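Local coordinates for protein proteolytically activated form of PPO4 Tyrosinase (Agaricus bisporus var. bisporus H97, PDB 4OUA) that uses a pair of copper ions to hydroxylate monophenols and oxidise the resulting o-diphenols to o-quinones, the first step of melanin synthesis, at residues Leu3-Arg15 with Val92-Lys106. Numbering follows the deposited sequence.
Sequences LATVGPTGGVKNR and VYVSIYEQILQEAAK
Gln99 and Gln102 both send CG anti to the backbone N (chi1 171° and -176°) and continue extended, which carries their amides off helix 86-109 to the N-terminal strap laid across it. This helix belongs to the helical core of the tyrosinase fold, and its His90, two residues before Val92, is a copper ligand; the strap that covers it is loop as far as the short strand 13-14. Gln99 OE1 takes two backbone N-H groups from one face of its amide, Val6 N at 2.9 Å and Gly7 N at 2.9 Å, the second well above the carbonyl plane. Its NE2 adds a weak bond to Ala4 O, so one amide holds the backbone of Ala4 to Gly7, which should fix which end is oxygen. Gln102 works differently, pairing with both polar backbone atoms of Thr9: OE1 receives Thr9 N in the carbonyl plane, on a lone pair, while NE2 gives a straight bond (164°) to Thr9 O and also reaches Ala123 O. Between the two glutamines Pro8 lies over the helix, its CG 3.5 Å from Glu98 OE1. Towards the N-terminus the contact turns apolar: Leu3 CD1 meets Ile96 CD1 at 3.6 Å, and Thr5 CG2 settles beside Val92 CG2. After the chain bends at Gly10 and Gly11, Arg15, its chain extended from CG to NE, forms a buried salt bridge with Glu98, whose OE2, less surely placed, also takes the N-H of Gln128; Tyr349 provides a cation-pi partner for the guanidinium. One face of that group rests on Val94, whose side chain is about 4 Å from that of the copper ligand His282. Arg15 NH2 reaches Glu98 OE1 at 3.1 Å, with the oxygen in the guanidinium plane but the nitrogen above the carboxylate plane.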
loop_
_atom_site.group_PDB
_atom_site.type_symbol
_atom_site.label_atom_id
_atom_site.label_comp_id
_atom_site.label_asym_id
_atom_site.label_seq_id
_atom_site.Cartn_x
_atom_site.Cartn_y
_atom_site.Cartn_z
ATOM N N LEU A 3 9.440 -5.180 16.696
ATOM C CA LEU A 3 8.987 -5.983 15.568
ATOM C C LEU A 3 9.660 -5.496 14.289
ATOM O O LEU A 3 9.112 -4.662 13.569
ATOM C CB LEU A 3 7.462 -5.914 15.434
ATOM C CG LEU A 3 6.744 -7.008 14.637
ATOM C CD1 LEU A 3 7.153 -6.994 13.170
ATOM C CD2 LEU A 3 6.994 -8.377 15.254
ATOM N N ALA A 4 10.853 -6.014 14.017
ATOM C CA ALA A 4 11.614 -5.603 12.843
ATOM C C ALA A 4 10.885 -5.957 11.551
ATOM O O ALA A 4 10.220 -6.991 11.466
ATOM C CB ALA A 4 12.995 -6.239 12.861
ATOM N N THR A 5 11.010 -5.094 10.547
ATOM C CA THR A 5 10.382 -5.329 9.250
ATOM C C THR A 5 11.300 -6.143 8.345
ATOM O O THR A 5 12.127 -5.589 7.622
ATOM C CB THR A 5 10.017 -4.007 8.546
ATOM O OG1 THR A 5 9.079 -3.279 9.347
ATOM C CG2 THR A 5 9.402 -4.285 7.186
ATOM N N VAL A 6 11.144 -7.462 8.390
ATOM C CA VAL A 6 12.003 -8.366 7.633
ATOM C C VAL A 6 11.324 -8.878 6.367
ATOM O O VAL A 6 11.961 -9.511 5.525
ATOM C CB VAL A 6 12.432 -9.571 8.487
ATOM C CG1 VAL A 6 13.368 -9.125 9.601
ATOM C CG2 VAL A 6 11.209 -10.278 9.055
ATOM N N GLY A 7 10.031 -8.604 6.240
ATOM C CA GLY A 7 9.273 -9.033 5.079
ATOM C C GLY A 7 8.725 -10.435 5.243
ATOM O O GLY A 7 9.002 -11.100 6.241
ATOM N N PRO A 8 7.946 -10.899 4.254
ATOM C CA PRO A 8 7.312 -12.221 4.295
ATOM C C PRO A 8 8.324 -13.358 4.198
ATOM O O PRO A 8 9.525 -13.113 4.129
ATOM C CB PRO A 8 6.393 -12.204 3.069
ATOM C CG PRO A 8 7.050 -11.256 2.131
ATOM C CD PRO A 8 7.657 -10.186 2.997
ATOM N N THR A 9 7.832 -14.592 4.193
ATOM C CA THR A 9 8.702 -15.757 4.111
ATOM C C THR A 9 8.293 -16.660 2.953
ATOM O O THR A 9 7.215 -16.501 2.383
ATOM C CB THR A 9 8.678 -16.571 5.417
ATOM O OG1 THR A 9 9.701 -17.573 5.377
ATOM C CG2 THR A 9 7.325 -17.239 5.605
ATOM N N GLY A 10 9.161 -17.606 2.607
ATOM C CA GLY A 10 8.862 -18.569 1.564
ATOM C C GLY A 10 9.468 -18.221 0.219
ATOM O O GLY A 10 8.913 -18.564 -0.825
ATOM N N GLY A 11 10.610 -17.539 0.242
ATOM C CA GLY A 11 11.296 -17.163 -0.980
ATOM C C GLY A 11 10.679 -15.951 -1.651
ATOM O O GLY A 11 9.807 -15.294 -1.082
ATOM N N VAL A 12 11.130 -15.653 -2.865
ATOM C CA VAL A 12 10.624 -14.501 -3.602
ATOM C C VAL A 12 9.399 -14.861 -4.437
ATOM O O VAL A 12 9.511 -15.520 -5.471
ATOM C CB VAL A 12 11.701 -13.900 -4.525
ATOM C CG1 VAL A 12 11.099 -12.815 -5.403
ATOM C CG2 VAL A 12 12.854 -13.349 -3.704
ATOM N N LYS A 13 8.231 -14.421 -3.980
ATOM C CA LYS A 13 6.986 -14.652 -4.704
ATOM C C LYS A 13 6.425 -13.346 -5.260
ATOM O O LYS A 13 6.796 -12.260 -4.814
ATOM C CB LYS A 13 5.954 -15.328 -3.801
ATOM C CG LYS A 13 6.312 -16.752 -3.413
ATOM C CD LYS A 13 6.550 -17.611 -4.643
ATOM C CE LYS A 13 6.843 -19.053 -4.260
ATOM N NZ LYS A 13 7.991 -19.155 -3.316
ATOM N N ASN A 14 5.529 -13.459 -6.233
ATOM C CA ASN A 14 4.968 -12.285 -6.886
ATOM C C ASN A 14 3.723 -11.739 -6.203
ATOM O O ASN A 14 2.887 -12.493 -5.704
ATOM C CB ASN A 14 4.636 -12.598 -8.347
ATOM C CG ASN A 14 5.864 -12.633 -9.228
ATOM O OD1 ASN A 14 6.900 -12.061 -8.889
ATOM N ND2 ASN A 14 5.754 -13.299 -10.371
ATOM N N ARG A 15 3.616 -10.416 -6.180
ATOM C CA ARG A 15 2.378 -9.758 -5.807
ATOM C C ARG A 15 1.477 -9.731 -7.034
ATOM O O ARG A 15 1.786 -9.068 -8.022
ATOM C CB ARG A 15 2.644 -8.346 -5.288
ATOM C CG ARG A 15 3.527 -8.306 -4.053
ATOM C CD ARG A 15 3.828 -6.879 -3.629
ATOM N NE ARG A 15 4.569 -6.833 -2.373
ATOM C CZ ARG A 15 5.037 -5.718 -1.824
ATOM N NH1 ARG A 15 4.847 -4.553 -2.426
ATOM N NH2 ARG A 15 5.700 -5.769 -0.677
ATOM N N VAL A 92 8.832 -0.114 2.155
ATOM C CA VAL A 92 9.045 -0.915 3.351
ATOM C C VAL A 92 7.803 -0.879 4.244
ATOM O O VAL A 92 7.636 -1.720 5.129
ATOM C CB VAL A 92 10.284 -0.428 4.133
ATOM C CG1 VAL A 92 10.104 1.019 4.563
ATOM C CG2 VAL A 92 10.554 -1.325 5.331
ATOM N N TYR A 93 6.929 0.094 3.998
ATOM C CA TYR A 93 5.668 0.197 4.726
ATOM C C TYR A 93 4.739 -0.952 4.351
ATOM O O TYR A 93 4.130 -1.583 5.215
ATOM C CB TYR A 93 4.985 1.536 4.446
ATOM C CG TYR A 93 3.765 1.800 5.305
ATOM C CD1 TYR A 93 3.583 1.142 6.515
ATOM C CD2 TYR A 93 2.788 2.701 4.898
ATOM C CE1 TYR A 93 2.467 1.381 7.298
ATOM C CE2 TYR A 93 1.671 2.946 5.673
ATOM C CZ TYR A 93 1.515 2.284 6.873
ATOM O OH TYR A 93 0.403 2.526 7.648
ATOM N N VAL A 94 4.628 -1.218 3.054
ATOM C CA VAL A 94 3.834 -2.339 2.574
ATOM C C VAL A 94 4.472 -3.660 3.001
ATOM O O VAL A 94 3.789 -4.672 3.159
ATOM C CB VAL A 94 3.686 -2.312 1.038
ATOM C CG1 VAL A 94 2.815 -3.465 0.564
ATOM C CG2 VAL A 94 3.109 -0.981 0.584
ATOM N N SER A 95 5.787 -3.639 3.197
ATOM C CA SER A 95 6.530 -4.840 3.559
ATOM C C SER A 95 6.170 -5.344 4.952
ATOM O O SER A 95 6.009 -6.548 5.159
ATOM C CB SER A 95 8.032 -4.578 3.474
ATOM O OG SER A 95 8.395 -4.194 2.162
ATOM N N ILE A 96 6.052 -4.425 5.904
ATOM C CA ILE A 96 5.685 -4.803 7.263
ATOM C C ILE A 96 4.241 -5.285 7.288
ATOM O O ILE A 96 3.907 -6.237 7.993
ATOM C CB ILE A 96 5.864 -3.640 8.258
ATOM C CG1 ILE A 96 5.610 -4.124 9.687
ATOM C CG2 ILE A 96 4.945 -2.480 7.909
ATOM C CD1 ILE A 96 6.509 -5.267 10.108
ATOM N N TYR A 97 3.393 -4.629 6.503
ATOM C CA TYR A 97 1.992 -5.019 6.394
ATOM C C TYR A 97 1.863 -6.410 5.788
ATOM O O TYR A 97 1.195 -7.280 6.344
ATOM C CB TYR A 97 1.216 -4.011 5.550
ATOM C CG TYR A 97 -0.265 -4.297 5.473
ATOM C CD1 TYR A 97 -1.127 -3.860 6.469
ATOM C CD2 TYR A 97 -0.803 -5.002 4.403
ATOM C CE1 TYR A 97 -2.485 -4.116 6.403
ATOM C CE2 TYR A 97 -2.158 -5.264 4.328
ATOM C CZ TYR A 97 -2.994 -4.817 5.328
ATOM O OH TYR A 97 -4.342 -5.079 5.254
ATOM N N GLU A 98 2.504 -6.601 4.640
ATOM C CA GLU A 98 2.524 -7.891 3.962
ATOM C C GLU A 98 3.090 -8.977 4.872
ATOM O O GLU A 98 2.614 -10.113 4.869
ATOM C CB GLU A 98 3.344 -7.800 2.675
ATOM C CG GLU A 98 3.398 -9.085 1.875
ATOM C CD GLU A 98 4.302 -8.976 0.662
ATOM O OE1 GLU A 98 5.446 -8.494 0.809
ATOM O OE2 GLU A 98 3.865 -9.368 -0.441
ATOM N N GLN A 99 4.108 -8.615 5.648
ATOM C CA GLN A 99 4.717 -9.530 6.606
ATOM C C GLN A 99 3.714 -9.959 7.674
ATOM O O GLN A 99 3.439 -11.149 7.840
ATOM C CB GLN A 99 5.938 -8.878 7.262
ATOM C CG GLN A 99 6.524 -9.664 8.424
ATOM C CD GLN A 99 7.602 -8.891 9.160
ATOM O OE1 GLN A 99 8.312 -8.079 8.568
ATOM N NE2 GLN A 99 7.722 -9.135 10.459
ATOM N N ILE A 100 3.175 -8.982 8.393
ATOM C CA ILE A 100 2.200 -9.242 9.443
ATOM C C ILE A 100 0.964 -9.943 8.896
ATOM O O ILE A 100 0.400 -10.824 9.548
ATOM C CB ILE A 100 1.769 -7.941 10.142
ATOM C CG1 ILE A 100 2.952 -7.328 10.894
ATOM C CG2 ILE A 100 0.611 -8.204 11.089
ATOM C CD1 ILE A 100 3.558 -8.250 11.933
ATOM N N LEU A 101 0.553 -9.552 7.694
ATOM C CA LEU A 101 -0.640 -10.116 7.075
ATOM C C LEU A 101 -0.448 -11.589 6.726
ATOM O O LEU A 101 -1.391 -12.377 6.794
ATOM C CB LEU A 101 -1.019 -9.325 5.825
ATOM C CG LEU A 101 -2.374 -9.680 5.210
ATOM C CD1 LEU A 101 -3.484 -9.506 6.234
ATOM C CD2 LEU A 101 -2.638 -8.825 3.986
ATOM N N GLN A 102 0.773 -11.957 6.348
ATOM C CA GLN A 102 1.086 -13.351 6.059
ATOM C C GLN A 102 1.088 -14.176 7.340
ATOM O O GLN A 102 0.585 -15.300 7.367
ATOM C CB GLN A 102 2.440 -13.480 5.360
ATOM C CG GLN A 102 2.773 -14.910 4.949
ATOM C CD GLN A 102 4.247 -15.118 4.657
ATOM O OE1 GLN A 102 5.110 -14.572 5.343
ATOM N NE2 GLN A 102 4.540 -15.914 3.636
ATOM N N GLU A 103 1.664 -13.606 8.395
ATOM C CA GLU A 103 1.770 -14.284 9.682
ATOM C C GLU A 103 0.399 -14.725 10.174
ATOM O O GLU A 103 0.245 -15.812 10.730
ATOM C CB GLU A 103 2.439 -13.373 10.712
ATOM C CG GLU A 103 2.859 -14.080 11.992
ATOM C CD GLU A 103 3.680 -13.189 12.908
ATOM O OE1 GLU A 103 4.667 -13.684 13.492
ATOM O OE2 GLU A 103 3.338 -11.994 13.047
ATOM N N ALA A 104 -0.600 -13.876 9.960
ATOM C CA ALA A 104 -1.972 -14.215 10.305
ATOM C C ALA A 104 -2.490 -15.312 9.381
ATOM O O ALA A 104 -3.267 -16.172 9.795
ATOM C CB ALA A 104 -2.862 -12.983 10.226
ATOM N N ALA A 105 -2.046 -15.276 8.127
ATOM C CA ALA A 105 -2.488 -16.237 7.124
ATOM C C ALA A 105 -1.922 -17.627 7.394
ATOM O O ALA A 105 -2.487 -18.630 6.961
ATOM C CB ALA A 105 -2.094 -15.768 5.733
ATOM N N LYS A 106 -0.803 -17.682 8.110
ATOM C CA LYS A 106 -0.207 -18.958 8.491
ATOM C C LYS A 106 -1.072 -19.667 9.526
ATOM O O LYS A 106 -1.333 -20.865 9.416
ATOM C CB LYS A 106 1.208 -18.756 9.036
ATOM C CG LYS A 106 2.241 -18.424 7.978
ATOM C CD LYS A 106 3.612 -18.223 8.599
ATOM C CE LYS A 106 4.673 -17.987 7.536
ATOM N NZ LYS A 106 6.009 -17.734 8.139
#